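Local coordinates for proximal thread matrix protein 1 (Mytilus galloprovincialis, PDB 4CNB), which binds zinc and, with two von Willebrand factor type A domains, probably serves as a matrix protein of the mussel's proximal byssal thread, at residues F402-L407 with V417-S422. Numbering follows the deposited sequence.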
loop_
_atom_site.group_PDB
_atom_site.type_symbol
_atom_site.label_atom_id
_atom_site.label_comp_id
_atom_site.label_asym_id
_atom_site.label_seq_id
_atom_site.Cartn_x
_atom_site.Cartn_y
_atom_site.Cartn_z
ATOM N N PHE A 402 1.169 -18.134 14.812
ATOM C CA PHE A 402 1.862 -17.203 13.933
ATOM C C PHE A 402 2.165 -15.916 14.685
ATOM O O PHE A 402 1.580 -15.668 15.734
ATOM C CB PHE A 402 0.984 -16.904 12.717
ATOM C CG PHE A 402 -0.224 -16.080 13.035
ATOM C CD1 PHE A 402 -1.408 -16.682 13.428
ATOM C CD2 PHE A 402 -0.174 -14.692 12.945
ATOM C CE1 PHE A 402 -2.526 -15.912 13.734
ATOM C CE2 PHE A 402 -1.280 -13.923 13.252
ATOM C CZ PHE A 402 -2.458 -14.541 13.649
ATOM N N LEU A 403 3.081 -15.104 14.151
ATOM C CA LEU A 403 3.403 -13.801 14.740
ATOM C C LEU A 403 2.963 -12.682 13.805
ATOM O O LEU A 403 3.395 -12.624 12.646
ATOM C CB LEU A 403 4.906 -13.683 15.029
ATOM C CG LEU A 403 5.480 -14.657 16.073
ATOM C CD1 LEU A 403 6.991 -14.592 16.101
ATOM C CD2 LEU A 403 4.918 -14.386 17.454
ATOM N N LYS A 404 2.086 -11.807 14.298
ATOM C CA LYS A 404 1.458 -10.782 13.454
ATOM C C LYS A 404 2.493 -9.784 12.934
ATOM O O LYS A 404 2.329 -9.174 11.869
ATOM C CB LYS A 404 0.380 -10.039 14.244
ATOM C CG LYS A 404 -0.667 -9.409 13.361
ATOM C CD LYS A 404 -1.774 -8.736 14.163
ATOM C CE LYS A 404 -2.790 -8.094 13.228
ATOM N NZ LYS A 404 -2.131 -7.161 12.261
ATOM N N SER A 405 3.556 -9.618 13.711
ATOM C CA SER A 405 4.692 -8.796 13.316
ATOM C C SER A 405 5.263 -9.265 11.976
ATOM O O SER A 405 5.598 -8.461 11.115
ATOM C CB SER A 405 5.777 -8.917 14.376
ATOM O OG SER A 405 5.906 -10.278 14.735
ATOM N N GLU A 406 5.376 -10.571 11.808
ATOM C CA GLU A 406 5.947 -11.116 10.584
ATOM C C GLU A 406 4.980 -10.912 9.412
ATOM O O GLU A 406 5.398 -10.620 8.285
ATOM C CB GLU A 406 6.320 -12.587 10.791
ATOM C CG GLU A 406 7.385 -12.795 11.880
ATOM C CD GLU A 406 7.827 -14.241 12.042
ATOM O OE1 GLU A 406 7.112 -15.157 11.592
ATOM O OE2 GLU A 406 8.905 -14.462 12.632
ATOM N N LEU A 407 3.680 -11.010 9.683
ATOM C CA LEU A 407 2.688 -10.719 8.648
ATOM C C LEU A 407 2.836 -9.273 8.184
ATOM O O LEU A 407 2.789 -8.974 6.997
ATOM C CB LEU A 407 1.271 -10.943 9.163
ATOM C CG LEU A 407 0.897 -12.308 9.724
ATOM C CD1 LEU A 407 -0.598 -12.323 10.041
ATOM C CD2 LEU A 407 1.265 -13.420 8.744
ATOM N N VAL A 417 -3.103 -7.324 5.895
ATOM C CA VAL A 417 -2.856 -8.384 6.857
ATOM C C VAL A 417 -4.185 -8.846 7.428
ATOM O O VAL A 417 -5.024 -8.025 7.795
ATOM C CB VAL A 417 -1.946 -7.881 7.994
ATOM C CG1 VAL A 417 -1.897 -8.878 9.146
ATOM C CG2 VAL A 417 -0.566 -7.592 7.462
ATOM N N PHE A 418 -4.367 -10.160 7.489
ATOM C CA PHE A 418 -5.596 -10.765 7.984
ATOM C C PHE A 418 -5.263 -11.863 8.970
ATOM O O PHE A 418 -4.242 -12.547 8.837
ATOM C CB PHE A 418 -6.410 -11.359 6.825
ATOM C CG PHE A 418 -6.793 -10.348 5.788
ATOM C CD1 PHE A 418 -5.963 -10.087 4.729
ATOM C CD2 PHE A 418 -7.976 -9.633 5.901
ATOM C CE1 PHE A 418 -6.294 -9.131 3.782
ATOM C CE2 PHE A 418 -8.327 -8.679 4.957
ATOM C CZ PHE A 418 -7.478 -8.422 3.901
ATOM N N THR A 419 -6.114 -12.025 9.970
ATOM C CA THR A 419 -5.928 -13.069 10.975
ATOM C C THR A 419 -7.256 -13.727 11.327
ATOM O O THR A 419 -8.312 -13.088 11.328
ATOM C CB THR A 419 -5.318 -12.520 12.282
ATOM O OG1 THR A 419 -6.225 -11.584 12.881
ATOM C CG2 THR A 419 -3.980 -11.841 12.023
ATOM N N THR A 420 -7.205 -15.010 11.636
ATOM C CA THR A 420 -8.415 -15.732 11.996
ATOM C C THR A 420 -8.034 -16.755 13.047
ATOM O O THR A 420 -6.925 -17.275 13.033
ATOM C CB THR A 420 -9.066 -16.454 10.774
ATOM O OG1 THR A 420 -8.325 -17.640 10.443
ATOM C CG2 THR A 420 -9.099 -15.541 9.556
ATOM N N SER A 421 -8.960 -17.045 13.952
ATOM C CA SER A 421 -8.683 -17.926 15.081
ATOM C C SER A 421 -8.596 -19.381 14.645
ATOM O O SER A 421 -7.968 -20.199 15.306
ATOM C CB SER A 421 -9.770 -17.771 16.149
ATOM O OG SER A 421 -11.058 -17.798 15.560
ATOM N N SER A 422 -9.226 -19.710 13.528
ATOM C CA SER A 422 -9.170 -21.080 13.031
ATOM C C SER A 422 -9.469 -21.171 11.535
ATOM O O SER A 422 -9.977 -20.228 10.923
ATOM C CB SER A 422 -10.139 -21.966 13.824
ATOM O OG SER A 422 -11.480 -21.718 13.449
#
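V417 meets the start of helix 404-410 with both of its methyls. CG1 lies against L407 CB and 3.6 Å from K404 NZ. CG2 rests against the backbone carbonyl of L407, 3.7 Å from its O. With CG1 anti to the backbone N (chi1 169°), V417 spreads its two branches between the L407 backbone and the lysine tip. The K404 chain runs extended as far as CE and bends only at chi4 (-54°), which brings NZ over the valine; there it also makes a long, weak ion pair with E414. F418 turns its ring to the other side of the sheet, onto helix 430-437, and contributes its carbonyl O, 3.8 Å from L407 CD1. At T419 the methyl CG2 takes over: it sits 3.5 Å from F402 CZ, approaching the ring obliquely, with L407 CD1 3.9 Å away and K404 CE a little farther. T420 points away from the helix, and its OG1 donates to S422 O (3.1 Å), bridging the turn that ends the strand. Strand 417-420 is the last of the parallel strands in this Rossmann-like vWA sheet, and helix 404-410 belongs to the crossover that links strand 391-398 to strand 417-420. No hydrogen bond links the two segments, so methyls, the F402 ring and a lysine that sets its CE and its amine against methyls hold the helix and the loop leading into it against the strand by van der Waals contact.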